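McyG protein (Microcystis aeruginosa PCC 7806, PDB 4R0M) probably activates phenylalanine or a related substrate as its acyl-adenylate and passes it to an adjoining peptidyl carrier domain during microcystin synthesis. Local coordinates at residues 481-487 against 515-521; 451-455 against 507-511; 466-472 against 534-540; 278-282 against 312-316; 118-122 against 187-191. One frame throughout, in Å; residues are numbered along the deposited sequence.

Interaction 1 of 5, residues 481-487 against 515-521; sequences LLIITFS and PAYVIPL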
# COMPACT_ATOMS: atom_id res chain seq x y z
N LEU A 481 2.65 -13.50 -26.07
CA LEU A 481 1.21 -13.61 -25.83
C LEU A 481 0.76 -12.63 -24.74
O LEU A 481 1.46 -12.45 -23.73
CB LEU A 481 0.82 -15.04 -25.43
CG LEU A 481 1.23 -16.24 -26.30
CD1 LEU A 481 0.85 -17.54 -25.61
CD2 LEU A 481 0.62 -16.18 -27.70
N LEU A 482 -0.39 -12.00 -24.95
CA LEU A 482 -1.02 -11.18 -23.94
C LEU A 482 -2.01 -12.03 -23.15
O LEU A 482 -2.90 -12.65 -23.73
CB LEU A 482 -1.74 -9.98 -24.58
CG LEU A 482 -2.68 -9.15 -23.69
CD1 LEU A 482 -1.91 -8.35 -22.65
CD2 LEU A 482 -3.55 -8.24 -24.53
N ILE A 483 -1.83 -12.06 -21.83
CA ILE A 483 -2.72 -12.83 -20.96
C ILE A 483 -3.50 -11.89 -20.05
O ILE A 483 -2.93 -10.97 -19.46
CB ILE A 483 -1.95 -13.89 -20.14
CG1 ILE A 483 -1.30 -14.93 -21.06
CG2 ILE A 483 -2.87 -14.62 -19.17
CD1 ILE A 483 0.05 -14.53 -21.61
N ILE A 484 -4.80 -12.13 -19.97
CA ILE A 484 -5.69 -11.33 -19.15
C ILE A 484 -6.40 -12.22 -18.13
O ILE A 484 -7.06 -13.20 -18.49
CB ILE A 484 -6.71 -10.55 -20.02
CG1 ILE A 484 -6.02 -9.34 -20.66
CG2 ILE A 484 -7.91 -10.11 -19.20
CD1 ILE A 484 -6.76 -8.75 -21.84
N THR A 485 -6.24 -11.88 -16.86
CA THR A 485 -6.94 -12.56 -15.78
C THR A 485 -7.90 -11.58 -15.13
O THR A 485 -7.61 -10.39 -15.03
CB THR A 485 -5.97 -13.11 -14.71
OG1 THR A 485 -5.13 -12.05 -14.24
CG2 THR A 485 -5.11 -14.22 -15.30
N PHE A 486 -9.05 -12.09 -14.70
CA PHE A 486 -10.09 -11.26 -14.11
C PHE A 486 -10.96 -12.09 -13.17
O PHE A 486 -10.84 -13.32 -13.12
CB PHE A 486 -10.95 -10.63 -15.21
CG PHE A 486 -11.97 -11.56 -15.80
CD1 PHE A 486 -11.60 -12.53 -16.73
CD2 PHE A 486 -13.31 -11.47 -15.43
CE1 PHE A 486 -12.54 -13.39 -17.27
CE2 PHE A 486 -14.26 -12.33 -15.97
CZ PHE A 486 -13.87 -13.29 -16.89
N SER A 487 -11.83 -11.42 -12.42
CA SER A 487 -12.84 -12.09 -11.61
C SER A 487 -14.22 -11.63 -12.07
O SER A 487 -14.43 -10.44 -12.29
CB SER A 487 -12.63 -11.78 -10.13
OG SER A 487 -13.51 -12.54 -9.33
N PRO A 515 -6.00 -10.58 -26.47
CA PRO A 515 -5.50 -11.51 -25.47
C PRO A 515 -5.52 -12.95 -26.00
O PRO A 515 -6.53 -13.39 -26.55
CB PRO A 515 -6.48 -11.36 -24.31
CG PRO A 515 -7.72 -10.80 -24.92
CD PRO A 515 -7.26 -9.94 -26.05
N ALA A 516 -4.40 -13.66 -25.84
CA ALA A 516 -4.33 -15.07 -26.21
C ALA A 516 -5.21 -15.91 -25.28
O ALA A 516 -5.94 -16.79 -25.74
CB ALA A 516 -2.89 -15.56 -26.19
N TYR A 517 -5.14 -15.61 -23.98
CA TYR A 517 -5.96 -16.29 -22.98
C TYR A 517 -6.65 -15.31 -22.05
O TYR A 517 -6.07 -14.30 -21.65
CB TYR A 517 -5.10 -17.26 -22.15
CG TYR A 517 -4.34 -18.28 -22.97
CD1 TYR A 517 -4.95 -19.46 -23.40
CD2 TYR A 517 -3.00 -18.08 -23.30
CE1 TYR A 517 -4.26 -20.40 -24.15
CE2 TYR A 517 -2.29 -19.01 -24.04
CZ TYR A 517 -2.93 -20.17 -24.46
OH TYR A 517 -2.23 -21.09 -25.20
N VAL A 518 -7.91 -15.60 -21.73
CA VAL A 518 -8.67 -14.81 -20.76
C VAL A 518 -9.22 -15.76 -19.70
O VAL A 518 -10.13 -16.55 -19.96
CB VAL A 518 -9.83 -14.02 -21.42
CG1 VAL A 518 -10.56 -13.18 -20.39
CG2 VAL A 518 -9.31 -13.14 -22.54
N ILE A 519 -8.66 -15.67 -18.49
CA ILE A 519 -8.96 -16.63 -17.42
C ILE A 519 -9.76 -16.01 -16.27
O ILE A 519 -9.26 -15.12 -15.57
CB ILE A 519 -7.67 -17.26 -16.86
CG1 ILE A 519 -6.72 -17.68 -17.99
CG2 ILE A 519 -8.01 -18.44 -15.96
CD1 ILE A 519 -5.25 -17.62 -17.63
N PRO A 520 -11.00 -16.48 -16.08
CA PRO A 520 -11.81 -16.11 -14.91
C PRO A 520 -11.22 -16.70 -13.64
O PRO A 520 -10.67 -17.81 -13.66
CB PRO A 520 -13.17 -16.75 -15.20
CG PRO A 520 -13.19 -16.99 -16.67
CD PRO A 520 -11.77 -17.30 -17.03
N LEU A 521 -11.32 -15.96 -12.54
CA LEU A 521 -10.78 -16.40 -11.26
C LEU A 521 -11.70 -16.11 -10.09
O LEU A 521 -12.39 -15.08 -10.06
CB LEU A 521 -9.41 -15.78 -11.01
CG LEU A 521 -8.20 -16.59 -11.45
CD1 LEU A 521 -6.94 -15.73 -11.42
CD2 LEU A 521 -8.02 -17.82 -10.57

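Interaction 2 of 5, residues 451-455 against 507-511; sequences ELETT and VTQKF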
# COMPACT_ATOMS: atom_id res chain seq x y z
N GLU A 451 -3.83 0.63 -18.72
CA GLU A 451 -4.77 1.00 -19.78
C GLU A 451 -5.63 -0.20 -20.16
O GLU A 451 -6.86 -0.10 -20.21
CB GLU A 451 -4.02 1.48 -21.03
CG GLU A 451 -3.51 2.90 -20.98
CD GLU A 451 -2.85 3.31 -22.28
OE1 GLU A 451 -3.50 3.24 -23.34
OE2 GLU A 451 -1.66 3.70 -22.24
N LEU A 452 -4.97 -1.33 -20.43
CA LEU A 452 -5.65 -2.57 -20.76
C LEU A 452 -6.63 -2.96 -19.66
O LEU A 452 -7.81 -3.20 -19.94
CB LEU A 452 -4.64 -3.70 -21.00
CG LEU A 452 -3.76 -3.58 -22.24
CD1 LEU A 452 -2.45 -4.35 -22.06
CD2 LEU A 452 -4.50 -4.04 -23.49
N GLU A 453 -6.14 -2.98 -18.42
CA GLU A 453 -6.96 -3.30 -17.25
C GLU A 453 -8.15 -2.37 -17.08
O GLU A 453 -9.26 -2.83 -16.81
CB GLU A 453 -6.09 -3.32 -15.99
CG GLU A 453 -5.24 -4.57 -15.85
CD GLU A 453 -3.95 -4.34 -15.08
OE1 GLU A 453 -3.90 -3.40 -14.25
OE2 GLU A 453 -2.99 -5.10 -15.30
N THR A 454 -7.92 -1.06 -17.24
CA THR A 454 -9.01 -0.08 -17.15
C THR A 454 -10.06 -0.34 -18.23
O THR A 454 -11.26 -0.35 -17.94
CB THR A 454 -8.48 1.37 -17.27
OG1 THR A 454 -7.43 1.59 -16.32
CG2 THR A 454 -9.60 2.38 -17.01
N THR A 455 -9.59 -0.58 -19.45
CA THR A 455 -10.46 -0.87 -20.59
C THR A 455 -11.31 -2.12 -20.33
O THR A 455 -12.52 -2.12 -20.59
CB THR A 455 -9.66 -1.04 -21.89
OG1 THR A 455 -8.77 0.07 -22.05
CG2 THR A 455 -10.58 -1.12 -23.10
N VAL A 507 -11.03 -5.56 -26.14
CA VAL A 507 -9.59 -5.27 -26.14
C VAL A 507 -9.04 -5.09 -27.56
O VAL A 507 -8.22 -4.20 -27.80
CB VAL A 507 -8.79 -6.34 -25.36
CG1 VAL A 507 -7.29 -6.19 -25.58
CG2 VAL A 507 -9.10 -6.26 -23.87
N THR A 508 -9.50 -5.91 -28.51
CA THR A 508 -9.06 -5.81 -29.91
C THR A 508 -9.54 -4.52 -30.55
O THR A 508 -8.77 -3.85 -31.25
CB THR A 508 -9.52 -7.00 -30.78
OG1 THR A 508 -10.94 -7.13 -30.72
CG2 THR A 508 -8.89 -8.28 -30.32
N GLN A 509 -10.81 -4.18 -30.31
CA GLN A 509 -11.42 -2.98 -30.87
C GLN A 509 -10.69 -1.70 -30.48
O GLN A 509 -10.60 -0.77 -31.28
CB GLN A 509 -12.90 -2.87 -30.45
CG GLN A 509 -13.82 -3.95 -31.02
CD GLN A 509 -14.00 -3.86 -32.53
OE1 GLN A 509 -13.81 -2.81 -33.14
NE2 GLN A 509 -14.38 -4.98 -33.14
N LYS A 510 -10.16 -1.66 -29.26
CA LYS A 510 -9.54 -0.45 -28.72
C LYS A 510 -8.02 -0.40 -28.92
O LYS A 510 -7.46 0.68 -29.09
CB LYS A 510 -9.88 -0.26 -27.24
CG LYS A 510 -11.37 -0.16 -26.93
CD LYS A 510 -11.99 1.14 -27.40
CE LYS A 510 -13.48 1.19 -27.09
NZ LYS A 510 -14.13 2.44 -27.60
N PHE A 511 -7.37 -1.56 -28.90
CA PHE A 511 -5.91 -1.62 -28.93
C PHE A 511 -5.30 -2.19 -30.21
O PHE A 511 -4.14 -1.92 -30.52
CB PHE A 511 -5.38 -2.38 -27.71
CG PHE A 511 -5.57 -1.65 -26.41
CD1 PHE A 511 -4.60 -0.77 -25.94
CD2 PHE A 511 -6.72 -1.85 -25.65
CE1 PHE A 511 -4.77 -0.09 -24.75
CE2 PHE A 511 -6.89 -1.17 -24.45
CZ PHE A 511 -5.92 -0.29 -23.99

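Interaction 3 of 5, residues 466-472 against 534-540; sequences YTAAFAV and VQKSKLK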
# COMPACT_ATOMS: atom_id res chain seq x y z
N TYR A 466 -9.85 -6.79 -9.57
CA TYR A 466 -9.38 -8.16 -9.69
C TYR A 466 -8.79 -8.49 -11.04
O TYR A 466 -8.75 -9.63 -11.41
CB TYR A 466 -10.49 -9.12 -9.40
CG TYR A 466 -11.08 -9.02 -8.05
CD1 TYR A 466 -10.53 -9.68 -7.01
CD2 TYR A 466 -12.19 -8.28 -7.83
CE1 TYR A 466 -11.06 -9.59 -5.77
CE2 TYR A 466 -12.72 -8.19 -6.58
CZ TYR A 466 -12.15 -8.86 -5.56
OH TYR A 466 -12.67 -8.79 -4.33
N THR A 467 -8.39 -7.49 -11.80
CA THR A 467 -8.01 -7.67 -13.17
C THR A 467 -6.54 -7.47 -13.37
O THR A 467 -5.96 -6.70 -12.69
CB THR A 467 -8.80 -6.73 -14.06
OG1 THR A 467 -10.18 -6.95 -13.86
CG2 THR A 467 -8.51 -6.99 -15.45
N ALA A 468 -5.93 -8.23 -14.25
CA ALA A 468 -4.50 -8.11 -14.55
C ALA A 468 -4.21 -8.37 -16.03
O ALA A 468 -4.85 -9.20 -16.67
CB ALA A 468 -3.69 -9.06 -13.68
N ALA A 469 -3.22 -7.65 -16.56
CA ALA A 469 -2.76 -7.85 -17.92
C ALA A 469 -1.24 -7.96 -17.93
O ALA A 469 -0.53 -7.07 -17.45
CB ALA A 469 -3.23 -6.71 -18.81
N PHE A 470 -0.74 -9.07 -18.48
CA PHE A 470 0.70 -9.31 -18.57
C PHE A 470 1.06 -10.12 -19.81
O PHE A 470 0.19 -10.76 -20.41
CB PHE A 470 1.22 -10.02 -17.30
CG PHE A 470 0.55 -11.33 -17.02
CD1 PHE A 470 -0.62 -11.39 -16.27
CD2 PHE A 470 1.09 -12.52 -17.50
CE1 PHE A 470 -1.24 -12.60 -16.01
CE2 PHE A 470 0.47 -13.74 -17.24
CZ PHE A 470 -0.69 -13.77 -16.49
N ALA A 471 2.33 -10.08 -20.19
CA ALA A 471 2.81 -10.75 -21.39
C ALA A 471 3.84 -11.85 -21.09
O ALA A 471 4.81 -11.61 -20.36
CB ALA A 471 3.39 -9.74 -22.37
N VAL A 472 3.61 -13.03 -21.65
CA VAL A 472 4.59 -14.12 -21.59
C VAL A 472 5.11 -14.44 -22.99
O VAL A 472 4.43 -14.19 -23.99
CB VAL A 472 4.04 -15.41 -20.92
CG1 VAL A 472 3.31 -15.08 -19.62
CG2 VAL A 472 3.14 -16.20 -21.86
N VAL A 534 -2.96 -5.89 -7.24
CA VAL A 534 -2.77 -7.20 -7.86
C VAL A 534 -1.30 -7.41 -8.19
O VAL A 534 -0.71 -6.63 -8.95
CB VAL A 534 -3.63 -7.37 -9.14
CG1 VAL A 534 -3.34 -8.69 -9.83
CG2 VAL A 534 -5.12 -7.27 -8.82
N GLN A 535 -0.70 -8.43 -7.60
CA GLN A 535 0.69 -8.77 -7.89
C GLN A 535 0.77 -9.70 -9.11
O GLN A 535 0.46 -10.90 -9.03
CB GLN A 535 1.42 -9.34 -6.66
CG GLN A 535 0.55 -10.17 -5.73
CD GLN A 535 1.08 -10.22 -4.30
OE1 GLN A 535 2.12 -9.64 -3.98
NE2 GLN A 535 0.36 -10.92 -3.44
N LYS A 536 1.18 -9.12 -10.23
CA LYS A 536 1.15 -9.77 -11.54
C LYS A 536 2.21 -10.85 -11.70
O LYS A 536 2.05 -11.75 -12.53
CB LYS A 536 1.29 -8.72 -12.64
CG LYS A 536 0.15 -7.72 -12.70
CD LYS A 536 0.48 -6.55 -13.61
CE LYS A 536 -0.46 -5.40 -13.37
NZ LYS A 536 0.03 -4.15 -14.02
N SER A 537 3.28 -10.76 -10.91
CA SER A 537 4.34 -11.77 -10.92
C SER A 537 3.83 -13.14 -10.48
O SER A 537 4.13 -14.15 -11.12
CB SER A 537 5.50 -11.32 -10.03
OG SER A 537 6.09 -10.14 -10.53
N LYS A 538 3.04 -13.17 -9.40
CA LYS A 538 2.45 -14.41 -8.89
C LYS A 538 1.45 -15.02 -9.88
O LYS A 538 1.35 -16.24 -9.98
CB LYS A 538 1.79 -14.18 -7.53
CG LYS A 538 2.76 -14.06 -6.37
CD LYS A 538 2.02 -13.89 -5.05
CE LYS A 538 2.98 -13.84 -3.86
NZ LYS A 538 3.60 -15.17 -3.58
N LEU A 539 0.72 -14.16 -10.59
CA LEU A 539 -0.23 -14.61 -11.60
C LEU A 539 0.46 -15.13 -12.85
O LEU A 539 -0.01 -16.10 -13.47
CB LEU A 539 -1.22 -13.50 -11.97
CG LEU A 539 -2.45 -13.34 -11.07
CD1 LEU A 539 -3.23 -12.09 -11.45
CD2 LEU A 539 -3.35 -14.56 -11.12
N LYS A 540 1.57 -14.50 -13.23
CA LYS A 540 2.38 -14.95 -14.36
C LYS A 540 2.93 -16.35 -14.10
O LYS A 540 2.86 -17.22 -14.97
CB LYS A 540 3.52 -13.96 -14.65
CG LYS A 540 4.29 -14.28 -15.93
CD LYS A 540 5.47 -13.33 -16.15
CE LYS A 540 5.04 -12.04 -16.82
NZ LYS A 540 6.20 -11.19 -17.18

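Interaction 4 of 5, residues 278-282 against 312-316; sequences FSLIN and TIRLF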
# COMPACT_ATOMS: atom_id res chain seq x y z
N PHE A 278 -10.73 4.41 -6.46
CA PHE A 278 -11.31 5.51 -7.22
C PHE A 278 -12.31 4.96 -8.24
O PHE A 278 -13.40 5.52 -8.41
CB PHE A 278 -10.22 6.31 -7.94
CG PHE A 278 -9.46 7.25 -7.04
CD1 PHE A 278 -8.59 6.77 -6.07
CD2 PHE A 278 -9.60 8.63 -7.19
CE1 PHE A 278 -7.89 7.64 -5.25
CE2 PHE A 278 -8.90 9.51 -6.37
CZ PHE A 278 -8.04 9.01 -5.40
N SER A 279 -11.94 3.87 -8.90
CA SER A 279 -12.81 3.19 -9.85
C SER A 279 -14.05 2.58 -9.17
O SER A 279 -15.14 2.63 -9.74
CB SER A 279 -12.04 2.11 -10.62
OG SER A 279 -12.86 1.48 -11.59
N LEU A 280 -13.86 2.03 -7.97
CA LEU A 280 -14.98 1.50 -7.18
C LEU A 280 -16.02 2.57 -6.87
O LEU A 280 -17.22 2.27 -6.80
CB LEU A 280 -14.48 0.87 -5.88
CG LEU A 280 -13.70 -0.44 -5.90
CD1 LEU A 280 -13.14 -0.73 -4.51
CD2 LEU A 280 -14.55 -1.61 -6.38
N ILE A 281 -15.56 3.80 -6.67
CA ILE A 281 -16.46 4.95 -6.48
C ILE A 281 -17.16 5.28 -7.80
O ILE A 281 -18.37 5.50 -7.82
CB ILE A 281 -15.70 6.18 -5.93
CG1 ILE A 281 -15.15 5.91 -4.52
CG2 ILE A 281 -16.58 7.43 -5.98
CD1 ILE A 281 -16.20 5.75 -3.43
N ASN A 282 -16.39 5.30 -8.89
CA ASN A 282 -16.94 5.51 -10.23
C ASN A 282 -18.06 4.52 -10.59
O ASN A 282 -18.99 4.88 -11.31
CB ASN A 282 -15.83 5.46 -11.29
CG ASN A 282 -14.83 6.60 -11.14
OD1 ASN A 282 -15.02 7.52 -10.33
ND2 ASN A 282 -13.76 6.55 -11.92
N THR A 312 -9.83 7.09 -15.36
CA THR A 312 -10.48 6.83 -14.07
C THR A 312 -10.51 8.09 -13.21
O THR A 312 -11.55 8.42 -12.62
CB THR A 312 -9.78 5.67 -13.32
OG1 THR A 312 -9.74 4.51 -14.17
CG2 THR A 312 -10.51 5.32 -12.03
N ILE A 313 -9.39 8.80 -13.15
CA ILE A 313 -9.31 10.07 -12.43
C ILE A 313 -10.24 11.13 -13.03
O ILE A 313 -10.95 11.82 -12.30
CB ILE A 313 -7.86 10.61 -12.37
CG1 ILE A 313 -7.03 9.81 -11.36
CG2 ILE A 313 -7.83 12.09 -12.01
CD1 ILE A 313 -7.35 10.10 -9.91
N ARG A 314 -10.22 11.24 -14.36
CA ARG A 314 -11.06 12.20 -15.08
C ARG A 314 -12.54 12.01 -14.75
O ARG A 314 -13.26 12.99 -14.51
CB ARG A 314 -10.83 12.08 -16.59
CG ARG A 314 -11.57 13.09 -17.45
CD ARG A 314 -11.48 12.74 -18.92
NE ARG A 314 -12.47 13.46 -19.72
CZ ARG A 314 -12.23 14.56 -20.42
NH1 ARG A 314 -11.01 15.09 -20.45
NH2 ARG A 314 -13.21 15.13 -21.11
N LEU A 315 -12.98 10.76 -14.73
CA LEU A 315 -14.36 10.42 -14.41
C LEU A 315 -14.67 10.67 -12.93
O LEU A 315 -15.79 11.07 -12.58
CB LEU A 315 -14.65 8.96 -14.78
CG LEU A 315 -16.08 8.42 -14.64
CD1 LEU A 315 -17.06 9.16 -15.54
CD2 LEU A 315 -16.11 6.93 -14.91
N PHE A 316 -13.68 10.44 -12.08
CA PHE A 316 -13.80 10.64 -10.63
C PHE A 316 -14.08 12.10 -10.29
O PHE A 316 -14.94 12.40 -9.47
CB PHE A 316 -12.51 10.16 -9.94
CG PHE A 316 -12.63 10.01 -8.45
CD1 PHE A 316 -13.17 8.85 -7.89
CD2 PHE A 316 -12.18 11.01 -7.60
CE1 PHE A 316 -13.26 8.71 -6.52
CE2 PHE A 316 -12.28 10.87 -6.22
CZ PHE A 316 -12.81 9.72 -5.68

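Interaction 5 of 5, residues 118-122 against 187-191; sequences NVWKI and GMPKG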
# COMPACT_ATOMS: atom_id res chain seq x y z
N ASN A 118 8.11 -17.38 6.98
CA ASN A 118 9.41 -17.03 6.42
C ASN A 118 10.11 -15.92 7.21
O ASN A 118 11.28 -16.05 7.57
CB ASN A 118 9.30 -16.63 4.94
CG ASN A 118 9.13 -17.82 4.02
OD1 ASN A 118 9.47 -18.95 4.36
ND2 ASN A 118 8.60 -17.57 2.82
N VAL A 119 9.37 -14.85 7.49
CA VAL A 119 9.88 -13.73 8.27
C VAL A 119 10.27 -14.20 9.67
O VAL A 119 11.33 -13.84 10.18
CB VAL A 119 8.85 -12.57 8.34
CG1 VAL A 119 9.27 -11.51 9.35
CG2 VAL A 119 8.66 -11.95 6.96
N TRP A 120 9.42 -15.04 10.27
CA TRP A 120 9.68 -15.64 11.58
C TRP A 120 10.99 -16.37 11.63
O TRP A 120 11.73 -16.28 12.61
CB TRP A 120 8.53 -16.56 11.97
CG TRP A 120 8.63 -17.20 13.33
CD1 TRP A 120 8.34 -16.63 14.57
CD2 TRP A 120 9.03 -18.58 13.63
NE1 TRP A 120 8.54 -17.53 15.59
CE2 TRP A 120 8.96 -18.72 15.09
CE3 TRP A 120 9.44 -19.67 12.87
CZ2 TRP A 120 9.27 -19.91 15.74
CZ3 TRP A 120 9.76 -20.86 13.53
CH2 TRP A 120 9.68 -20.98 14.93
N LYS A 121 11.29 -17.11 10.56
CA LYS A 121 12.56 -17.84 10.45
C LYS A 121 13.74 -16.90 10.21
O LYS A 121 14.82 -17.10 10.79
CB LYS A 121 12.47 -18.90 9.35
CG LYS A 121 11.59 -20.09 9.71
CD LYS A 121 11.25 -20.96 8.52
CE LYS A 121 10.28 -22.06 8.91
NZ LYS A 121 10.08 -23.08 7.83
N ILE A 122 13.54 -15.88 9.38
CA ILE A 122 14.58 -14.88 9.10
C ILE A 122 15.01 -14.13 10.37
O ILE A 122 16.19 -13.81 10.53
CB ILE A 122 14.12 -13.90 7.99
CG1 ILE A 122 14.06 -14.61 6.64
CG2 ILE A 122 15.05 -12.69 7.90
CD1 ILE A 122 13.21 -13.92 5.60
N GLY A 187 10.87 -15.83 -4.48
CA GLY A 187 11.60 -16.26 -3.30
C GLY A 187 11.25 -15.57 -1.99
O GLY A 187 10.08 -15.36 -1.68
N MSE A 188 12.29 -15.21 -1.24
CA MSE A 188 12.14 -14.68 0.12
C MSE A 188 11.73 -13.23 0.14
O MSE A 188 12.04 -12.48 -0.79
CB MSE A 188 13.47 -14.87 0.88
CG MSE A 188 13.81 -16.35 1.11
SE MSE A 188 12.56 -17.18 2.40
CE MSE A 188 13.81 -17.43 3.90
N PRO A 189 11.02 -12.80 1.21
CA PRO A 189 10.61 -11.40 1.35
C PRO A 189 11.77 -10.47 1.70
O PRO A 189 12.75 -10.89 2.32
CB PRO A 189 9.60 -11.45 2.51
CG PRO A 189 9.98 -12.66 3.29
CD PRO A 189 10.46 -13.65 2.28
N LYS A 190 11.64 -9.20 1.31
CA LYS A 190 12.69 -8.21 1.50
C LYS A 190 12.36 -7.30 2.69
O LYS A 190 11.31 -6.66 2.71
CB LYS A 190 12.89 -7.38 0.23
CG LYS A 190 12.65 -8.15 -1.08
CD LYS A 190 13.34 -7.51 -2.28
CE LYS A 190 12.66 -6.23 -2.75
NZ LYS A 190 11.38 -6.48 -3.48
N GLY A 191 13.26 -7.26 3.67
CA GLY A 191 13.03 -6.52 4.91
C GLY A 191 13.57 -5.10 4.90
O GLY A 191 14.76 -4.89 5.09

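Interaction 1 of 5, residues 481-487 against 515-521
The Phe486 ring lies over Pro520, whose CA is 4.1 Å from the ring centroid and 28° off its normal, a CH-pi contact. Phe486 CE1 reaches Pro520 CG and Val518 CG1, each at 3.7 Å. Beneath this overlap two parallel strands run 15° apart, zipped by a ladder in which Ile484 N donates to Tyr517 O (3.0 Å), Ile519 N to Ile484 O (2.9 Å) and Phe486 N to Ile519 O (3.2 Å). Pro520 falls at a position whose nitrogen faces away from strand 481-486, so its missing amide proton costs this pairing nothing. At one end Ala516 N binds Leu482 O (2.8 Å). At the other, Leu521 N makes a weak bond to Phe486 O (2.7 Å) and Ser487 OG donates to Leu521 O (2.9 Å). Ile483, Thr485, Tyr517 and Ile519 share one face of the sheet, where Leu539 and Phe543 of helix 536-545 pack. Ile484, Phe486, Val518 and Pro520 line the other, against which helix 498-511 lies. With that helix linking the two neighbouring parallel strands, the arrangement is a classic beta-alpha-beta crossover, here in the small C-terminal subdomain of an adenylation domain.

Interaction 2 of 5, residues 451-455 against 507-511
One aromatic ring dominates this helix-helix contact. Phe511 directs its side chain at helix 451-455, and Leu452 CD2 sits almost squarely above the ring, 3.7 Å from the centroid and only 8° off the normal, a well-formed CH-pi interaction. Purely aliphatic packing adds to it: the same Leu452 CD2 meets Val507 CG1 at 4.1 Å, so this one methyl touches both Val507 and Phe511, a turn apart on the other helix. Further out, Thr455 CG2 touches Lys510 CG at 4.0 Å, while the amine of that lysine leads off elsewhere. Polar atoms gather at the rim of the ring. Thr455 OG1 lies 3.3 Å from Phe511 CE2 and Glu451 OE1 lies 3.8 Å from Phe511 CE1, both near the ring plane. No hydrogen bond spans the segments; the threonine hydroxyl gives its proton to Glu451 O in its own helix (2.7 Å). The short axes cross at 129° and come no closer than 10.8 Å, a wide spacing that the long reach of Phe511 bridges. Below the apolar part of the contact runs strand 479-486, with Leu482 against Leu452 and Ile484 against Val507, so helices 449-457 and 498-511 lie side by side on the same face of the three-stranded sheet.

Interaction 3 of 5, residues 466-472 against 534-540
Tyr466 turns its side chain away from segment 534-540, and its CA merely touches Val534 CG2 at 4.4 Å; its hydroxyl is hydrogen-bonded to Arg523 and its ring makes a cation-pi contact with Lys528. Thr467 likewise contributes backbone, its O lying 4.0 Å from Val534 CG2. Ala468 is the first residue to point inward, and its small CB fits among three partners: Val534 CG1 at 3.9 Å, Leu539 CD1 at 3.8 Å and Lys536 CG at 4.2 Å. Here an edge strand of the mixed three-stranded sheet of the C-terminal subdomain is covered by helix 536-545, the axes of the short segments lying 9.1 Å apart at 58°. The residue just before Val534 belongs to the phenylalanyl-adenylate pocket, so the start of the helix lies close to the active site, the Lys536 side chain about 9 Å from the bound adenylate. Ala469 faces the other way, yet its O is 4.0 Å from Lys536 CD, and its N is hydrogen-bonded to Glu453, which also forms a long, weak ion pair with Lys536. Phe470 points back to the helix: Lys540 N lies over one face of its ring, with Phe470 CE2 3.7 Å from Lys540 CA and Phe470 CE1 4.1 Å from Leu539 CB. Beyond Ala471, Val472 CG1 rests on the aliphatic part of Lys540, 3.9 Å from its CG.

Interaction 4 of 5, residues 278-282 against 312-316
Phe316, Asn282 and Phe278 bury the largest areas. The ring of Phe316 reaches across to helix 278-282, where Phe278 CD2 lies over its face, 3.5 Å from Phe316 CD2; the two rings meet obliquely, centroids 4.4 Å apart and planes at 48°. Around the edge of the same ring are Ile281 CB, 3.6 Å from Phe316 CE1, and Asn282 OD1, 3.3 Å from Phe316 CD1. Asn282 supplies the hydrogen bond between the helices, its ND2 donating to Thr312 O at 3.0 Å, an oxygen that also accepts from Phe316 N within its own helix. Phe278 CD2 also packs on Ile313 CD1 (3.8 Å). The short axes are 9.3 Å apart at 49°, and both phenylalanines continue down to Leu301 of strand 300-303. Helix 275-282 follows strand 270-273 and helix 310-320 follows strand 300-303, so this is the packing of neighbouring helices on a parallel part of the large sheet, characteristic of the alpha/beta N-terminal subdomain of ANL adenylating enzymes.

Interaction 5 of 5, residues 118-122 against 187-191
Gly187, exposed and poorly ordered, adopts a positive phi of 75° and leads the chain toward helix 118-122. It belongs to the loop between antiparallel strands 176-182 and 190-195, which has the sequence of the glycine-, serine- and threonine-rich phosphate-binding motif of the AMP-binding family. Met188, present as selenomethionine, follows. Its CA-CB bond points sideways, but the side chain folds round to the helix, so that SE lies 3.8 Å from Asn118 CG and the terminal CE 3.9 Å from Ile122 CG1. This residue too is poorly ordered, so these distances are less certain than those of Pro189. The CA-CB bond of Pro189 points toward the helix, and its ring packs there. Pro189 CG meets Val119 CG2 at 4.0 Å and Ile122 CD1 at 4.2 Å, while Pro189 CD is 4.2 Å from Asn118 CB; Asn118, Val119 and Ile122, at positions i, i+1 and i+4, lie on one side of the helix. Phe181 of strand 176-182 backs both Pro189 and Val119. Lys190 turns its side chain away; its backbone pairs with Thr182, and that of Gly191 with Tyr402. Across the two segments no hydrogen bond forms and just 228 Å² is buried. A small, mainly apolar contact of this kind sets few directional constraints, and is consistent with a loop that rests against the helix while keeping some freedom to move.

How the interactions relate
From the N terminus, interaction 5 closes first, bringing the 187-191 loop back to helix 111-122. Interaction 4 then closes a separate, shorter loop; both lie in the AMP-binding region, on opposite sides of the chain's centre. The other three interlock in the C-terminal subdomain. Interactions 2, 3 and 1 open in that order; interaction 2 closes first and therefore crosses both others, then interaction 1 closes within the span of interaction 3. Strand 479-486 joins them, bonded to strand 468-474 and packed against Leu452 and Val507. Glu453 ties interaction 2 to Ala469 of interaction 3, while Thr454 touches Thr312, bringing interaction 2 against interaction 4 in the AMP-binding region.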